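Local structure of L-talarate/galactarate dehydratase (Salmonella typhimurium, 2PP0) at residues G169-T174 against F350-P355; D177-N182 against I207-A212. The protein catalyses the magnesium-dependent dehydration of L-talarate and galactarate to 5-keto-4-deoxy-D-glucarate, and also the epimerization of L-talarate to galactarate. One frame throughout, in Å; residues are numbered along the deposited sequence.

Contact 1 (G169-T174 against F350-P355); sequences GGFLHT and FEWLNP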
loop_
_atom_site.group_PDB
_atom_site.type_symbol
_atom_site.label_atom_id
_atom_site.label_comp_id
_atom_site.label_asym_id
_atom_site.label_seq_id
_atom_site.Cartn_x
_atom_site.Cartn_y
_atom_site.Cartn_z
ATOM N N GLY B 169 16.129 -24.049 -17.473
ATOM C CA GLY B 169 17.156 -24.649 -18.308
ATOM C C GLY B 169 18.602 -24.352 -17.953
ATOM O O GLY B 169 19.498 -24.598 -18.766
ATOM N N GLY B 170 18.847 -23.839 -16.751
ATOM C CA GLY B 170 20.214 -23.529 -16.366
ATOM C C GLY B 170 20.688 -24.170 -15.074
ATOM O O GLY B 170 21.603 -23.653 -14.433
ATOM N N PHE B 171 20.080 -25.292 -14.695
ATOM C CA PHE B 171 20.443 -25.993 -13.461
ATOM C C PHE B 171 21.728 -26.820 -13.562
ATOM O O PHE B 171 22.163 -27.188 -14.658
ATOM C CB PHE B 171 19.273 -26.869 -13.005
ATOM C CG PHE B 171 18.221 -26.118 -12.228
ATOM C CD1 PHE B 171 18.332 -25.971 -10.847
ATOM C CD2 PHE B 171 17.117 -25.559 -12.874
ATOM C CE1 PHE B 171 17.355 -25.282 -10.115
ATOM C CE2 PHE B 171 16.135 -24.864 -12.154
ATOM C CZ PHE B 171 16.255 -24.727 -10.771
ATOM N N LEU B 172 22.320 -27.114 -12.401
ATOM C CA LEU B 172 23.582 -27.855 -12.309
ATOM C C LEU B 172 23.594 -29.354 -12.620
ATOM O O LEU B 172 24.665 -29.950 -12.742
ATOM C CB LEU B 172 24.211 -27.625 -10.929
ATOM C CG LEU B 172 24.929 -26.282 -10.761
ATOM C CD1 LEU B 172 25.240 -26.040 -9.295
ATOM C CD2 LEU B 172 26.204 -26.274 -11.604
ATOM N N HIS B 173 22.426 -29.972 -12.742
ATOM C CA HIS B 173 22.372 -31.396 -13.060
ATOM C C HIS B 173 22.311 -31.548 -14.580
ATOM O O HIS B 173 22.299 -32.660 -15.111
ATOM C CB HIS B 173 21.134 -32.027 -12.424
ATOM C CG HIS B 173 19.846 -31.418 -12.888
ATOM N ND1 HIS B 173 19.274 -31.720 -14.106
ATOM C CD2 HIS B 173 19.040 -30.495 -12.311
ATOM C CE1 HIS B 173 18.171 -31.009 -14.259
ATOM N NE2 HIS B 173 18.007 -30.256 -13.186
ATOM N N THR B 174 22.282 -30.412 -15.270
ATOM C CA THR B 174 22.201 -30.376 -16.725
ATOM C C THR B 174 23.574 -30.205 -17.380
ATOM O O THR B 174 24.270 -29.217 -17.134
ATOM C CB THR B 174 21.282 -29.214 -17.178
ATOM O OG1 THR B 174 19.998 -29.350 -16.553
ATOM C CG2 THR B 174 21.107 -29.217 -18.690
ATOM N N PHE B 350 9.616 -20.538 -14.941
ATOM C CA PHE B 350 9.674 -21.976 -14.696
ATOM C C PHE B 350 8.389 -22.460 -15.375
ATOM O O PHE B 350 7.389 -21.741 -15.381
ATOM C CB PHE B 350 9.561 -22.325 -13.207
ATOM C CG PHE B 350 10.815 -22.100 -12.410
ATOM C CD1 PHE B 350 11.152 -20.831 -11.951
ATOM C CD2 PHE B 350 11.630 -23.176 -12.062
ATOM C CE1 PHE B 350 12.276 -20.638 -11.152
ATOM C CE2 PHE B 350 12.758 -22.989 -11.263
ATOM C CZ PHE B 350 13.078 -21.719 -10.807
ATOM N N GLU B 351 8.401 -23.663 -15.934
ATOM C CA GLU B 351 7.202 -24.194 -16.577
ATOM C C GLU B 351 6.504 -25.143 -15.607
ATOM O O GLU B 351 5.379 -25.587 -15.843
ATOM C CB GLU B 351 7.573 -24.959 -17.854
ATOM C CG GLU B 351 8.444 -26.189 -17.613
ATOM C CD GLU B 351 9.934 -25.893 -17.684
ATOM O OE1 GLU B 351 10.382 -24.880 -17.108
ATOM O OE2 GLU B 351 10.662 -26.689 -18.313
ATOM N N TRP B 352 7.185 -25.434 -14.505
ATOM C CA TRP B 352 6.699 -26.349 -13.483
ATOM C C TRP B 352 5.227 -26.260 -13.115
ATOM O O TRP B 352 4.546 -27.279 -13.026
ATOM C CB TRP B 352 7.531 -26.180 -12.210
ATOM C CG TRP B 352 8.992 -26.473 -12.385
ATOM C CD1 TRP B 352 9.628 -26.854 -13.535
ATOM C CD2 TRP B 352 10.001 -26.399 -11.375
ATOM N NE1 TRP B 352 10.973 -27.019 -13.301
ATOM C CE2 TRP B 352 11.229 -26.745 -11.982
ATOM C CE3 TRP B 352 9.987 -26.072 -10.012
ATOM C CZ2 TRP B 352 12.431 -26.774 -11.274
ATOM C CZ3 TRP B 352 11.182 -26.099 -9.307
ATOM C CH2 TRP B 352 12.389 -26.448 -9.942
ATOM N N LEU B 353 4.736 -25.047 -12.892
ATOM C CA LEU B 353 3.347 -24.861 -12.492
ATOM C C LEU B 353 2.332 -24.784 -13.632
ATOM O O LEU B 353 1.128 -24.791 -13.382
ATOM C CB LEU B 353 3.227 -23.606 -11.616
ATOM C CG LEU B 353 4.201 -23.532 -10.431
ATOM C CD1 LEU B 353 3.902 -22.294 -9.593
ATOM C CD2 LEU B 353 4.083 -24.793 -9.574
ATOM N N ASN B 354 2.806 -24.716 -14.874
ATOM C CA ASN B 354 1.903 -24.622 -16.026
ATOM C C ASN B 354 0.707 -25.572 -15.975
ATOM O O ASN B 354 -0.426 -25.149 -16.168
ATOM C CB ASN B 354 2.656 -24.855 -17.345
ATOM C CG ASN B 354 3.555 -23.701 -17.715
ATOM O OD1 ASN B 354 3.407 -22.593 -17.196
ATOM N ND2 ASN B 354 4.489 -23.945 -18.630
ATOM N N PRO B 355 0.944 -26.870 -15.709
ATOM C CA PRO B 355 -0.152 -27.843 -15.649
ATOM C C PRO B 355 -1.189 -27.679 -14.533
ATOM O O PRO B 355 -2.238 -28.322 -14.562
ATOM C CB PRO B 355 0.580 -29.186 -15.576
ATOM C CG PRO B 355 1.872 -28.838 -14.909
ATOM C CD PRO B 355 2.250 -27.541 -15.563
#

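Contact 2 (D177-N182 against I207-A212); sequences DQVLKN and IRRLTA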
loop_
_atom_site.group_PDB
_atom_site.type_symbol
_atom_site.label_atom_id
_atom_site.label_comp_id
_atom_site.label_asym_id
_atom_site.label_seq_id
_atom_site.Cartn_x
_atom_site.Cartn_y
_atom_site.Cartn_z
ATOM N N ASP B 177 26.230 -29.049 -22.856
ATOM C CA ASP B 177 25.616 -29.061 -24.182
ATOM C C ASP B 177 24.095 -28.943 -24.124
ATOM O O ASP B 177 23.483 -28.348 -25.010
ATOM C CB ASP B 177 26.009 -30.329 -24.956
ATOM C CG ASP B 177 25.442 -31.599 -24.341
ATOM O OD1 ASP B 177 25.473 -32.648 -25.022
ATOM O OD2 ASP B 177 24.973 -31.557 -23.183
ATOM N N GLN B 178 23.484 -29.508 -23.085
ATOM C CA GLN B 178 22.034 -29.441 -22.937
ATOM C C GLN B 178 21.612 -28.045 -22.470
ATOM O O GLN B 178 20.538 -27.558 -22.834
ATOM C CB GLN B 178 21.544 -30.497 -21.942
ATOM C CG GLN B 178 20.040 -30.442 -21.686
ATOM C CD GLN B 178 19.212 -30.867 -22.892
ATOM O OE1 GLN B 178 18.127 -30.335 -23.129
ATOM N NE2 GLN B 178 19.713 -31.841 -23.648
ATOM N N VAL B 179 22.451 -27.406 -21.656
ATOM C CA VAL B 179 22.147 -26.057 -21.184
ATOM C C VAL B 179 22.117 -25.142 -22.404
ATOM O O VAL B 179 21.275 -24.250 -22.502
ATOM C CB VAL B 179 23.221 -25.525 -20.201
ATOM C CG1 VAL B 179 23.009 -24.030 -19.946
ATOM C CG2 VAL B 179 23.154 -26.294 -18.891
ATOM N N LEU B 180 23.047 -25.375 -23.331
ATOM C CA LEU B 180 23.139 -24.582 -24.549
ATOM C C LEU B 180 21.948 -24.835 -25.473
ATOM O O LEU B 180 21.525 -23.943 -26.209
ATOM C CB LEU B 180 24.448 -24.890 -25.278
ATOM C CG LEU B 180 25.712 -24.500 -24.506
ATOM C CD1 LEU B 180 26.948 -24.945 -25.274
ATOM C CD2 LEU B 180 25.732 -22.993 -24.281
ATOM N N LYS B 181 21.412 -26.052 -25.437
ATOM C CA LYS B 181 20.253 -26.384 -26.260
ATOM C C LYS B 181 19.009 -25.719 -25.674
ATOM O O LYS B 181 18.099 -25.324 -26.409
ATOM C CB LYS B 181 20.038 -27.900 -26.321
ATOM C CG LYS B 181 21.095 -28.668 -27.106
ATOM C CD LYS B 181 20.753 -30.150 -27.168
ATOM C CE LYS B 181 21.869 -30.953 -27.823
ATOM N NZ LYS B 181 21.557 -32.415 -27.864
ATOM N N ASN B 182 18.964 -25.597 -24.349
ATOM C CA ASN B 182 17.818 -24.963 -23.701
ATOM C C ASN B 182 17.829 -23.467 -23.998
ATOM O O ASN B 182 16.773 -22.852 -24.155
ATOM C CB ASN B 182 17.848 -25.191 -22.185
ATOM C CG ASN B 182 17.792 -26.661 -21.816
ATOM O OD1 ASN B 182 17.057 -27.442 -22.427
ATOM N ND2 ASN B 182 18.559 -27.043 -20.799
ATOM N N ILE B 207 32.941 -21.325 -14.260
ATOM C CA ILE B 207 33.448 -20.285 -15.145
ATOM C C ILE B 207 33.372 -20.819 -16.571
ATOM O O ILE B 207 33.014 -20.094 -17.500
ATOM C CB ILE B 207 34.918 -19.928 -14.814
ATOM C CG1 ILE B 207 34.985 -19.181 -13.480
ATOM C CG2 ILE B 207 35.527 -19.095 -15.942
ATOM C CD1 ILE B 207 34.164 -17.903 -13.447
ATOM N N ARG B 208 33.703 -22.096 -16.727
ATOM C CA ARG B 208 33.675 -22.757 -18.026
ATOM C C ARG B 208 32.274 -22.711 -18.630
ATOM O O ARG B 208 32.095 -22.299 -19.777
ATOM C CB ARG B 208 34.130 -24.209 -17.876
ATOM C CG ARG B 208 33.969 -25.041 -19.136
ATOM C CD ARG B 208 34.538 -26.434 -18.961
ATOM N NE ARG B 208 34.313 -27.247 -20.152
ATOM C CZ ARG B 208 33.159 -27.832 -20.456
ATOM N NH1 ARG B 208 32.113 -27.704 -19.649
ATOM N NH2 ARG B 208 33.049 -28.537 -21.574
ATOM N N ARG B 209 31.285 -23.138 -17.854
ATOM C CA ARG B 209 29.907 -23.135 -18.321
ATOM C C ARG B 209 29.437 -21.710 -18.603
ATOM O O ARG B 209 28.806 -21.454 -19.629
ATOM C CB ARG B 209 29.002 -23.804 -17.282
ATOM C CG ARG B 209 29.246 -25.299 -17.151
ATOM C CD ARG B 209 28.861 -25.833 -15.777
ATOM N NE ARG B 209 27.421 -25.829 -15.521
ATOM C CZ ARG B 209 26.538 -26.586 -16.165
ATOM N NH1 ARG B 209 26.937 -27.417 -17.120
ATOM N NH2 ARG B 209 25.255 -26.529 -15.840
ATOM N N LEU B 210 29.758 -20.783 -17.702
ATOM C CA LEU B 210 29.350 -19.389 -17.864
ATOM C C LEU B 210 29.959 -18.768 -19.121
ATOM O O LEU B 210 29.294 -18.011 -19.830
ATOM C CB LEU B 210 29.744 -18.565 -16.629
ATOM C CG LEU B 210 29.302 -17.094 -16.575
ATOM C CD1 LEU B 210 27.789 -16.994 -16.723
ATOM C CD2 LEU B 210 29.737 -16.480 -15.256
ATOM N N THR B 211 31.219 -19.087 -19.402
ATOM C CA THR B 211 31.880 -18.542 -20.586
ATOM C C THR B 211 31.242 -19.094 -21.860
ATOM O O THR B 211 31.081 -18.374 -22.850
ATOM C CB THR B 211 33.394 -18.873 -20.606
ATOM O OG1 THR B 211 33.580 -20.294 -20.654
ATOM C CG2 THR B 211 34.076 -18.316 -19.366
ATOM N N ALA B 212 30.879 -20.373 -21.827
ATOM C CA ALA B 212 30.256 -21.018 -22.975
ATOM C C ALA B 212 28.873 -20.427 -23.245
ATOM O O ALA B 212 28.471 -20.279 -24.401
ATOM C CB ALA B 212 30.145 -22.518 -22.735
#

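Contact 1 (G169-T174 against F350-P355)
Phe171 meets Phe350 and Trp352 through the outer end of its ring, and its path from CB to CZ accounts for the whole contact. CB leaves the backbone toward 350-355, and a chi1 of -83° sets CG beside the backbone N and anti to the carbonyl carbon, which directs the ring toward the Phe350 and Trp352 side chains. CG, CD1 and CD2 form the near half of the ring and stay more than 4.5 Å from the other segment. Beyond them, CE2 is the branch that meets both aromatic partners: it lies 4.0 Å from Phe350 CE2 and 4.3 Å from Trp352 CZ2. CZ, at the tip, makes the closest approach, 3.9 Å to Phe350 CE2. That atom sits at the edge of the Phe171 ring, in its plane, and Phe171 CZ likewise lies at the edge of the Phe350 ring. The side chains cross at about a right angle, yet edge meets edge, so the pair is not a T-shaped stack. Trp352 comes to Phe171 obliquely. Within 350-355, Phe350 stands steeply on the indole, its CD2 3.5 Å above the Trp352 plane and over its centre, the two planes about 65° apart. Of the 90 Å² buried, 48 belong to Phe171, and the rest divides evenly between its two partners. Phe350 also makes a cation-pi contact with the substrate-binding Lys82, against which Trp352 packs as well. A bound glycerol lies about 4 Å from the Phe171 side chain. The two segments follow the parallel neighbouring strands 161-166 and 346-349, so the aromatic cluster joins the loops where first and last strands meet in the modified TIM barrel of the enolase superfamily, beside its substrate site.

Contact 2 (D177-N182 against I207-A212)
Val179 has a chi1 of 169°, which places CG2 beside its backbone N, while in Arg209 the bend at chi3 (69°) turns the guanidinium toward helix 176-188, where NH2 meets that methyl. The two side chains cross at about a right angle, with CG2 3.7 Å from Arg209 NH2 in an oblique approach. This is an apolar touch on a charged group whose NH1 and NH2 both have hydrogen-bond partners outside the two segments; NH2 donates to Thr174 O, just ahead of helix 176-188. The second point of contact is Leu180, whose CD2 lies 3.9 Å from Ala212 O and so rests against backbone. The CA atoms give the spacing: 8.8 Å for Val179 to Arg209 and 8.1 Å for Leu180 to Ala212, the latter consistent with the small alanine allowing a close approach. Leu176, one turn before Leu180 on the same helix, also packs on Arg209 and Ala212. Helices 176-188 and 203-217, separated by strand 194-197, pack here as successive members of the outer helical layer of a TIM-type barrel.

In the fold
From the N terminus the chain first builds most of the N-terminal domain, whose antiparallel sheet is completed later by strand 388-395, then enters the barrel along strand 161-166. The loop that contact 1 will close opens at 169-174, and helix 176-188 follows at once. Contact 2 closes first, when helix 203-217 returns to 177-182 after a short excursion through strand 194-197. Most of the barrel then intervenes before 350-355 closes contact 1, so contact 2 is nested within it. Their centres are 15 Å apart, and they touch directly, for example at Thr174 CG2 and Val179 CG2, 3.6 Å apart. Together they tie the first barrel loop to the last and to helices 176-188 and 203-217.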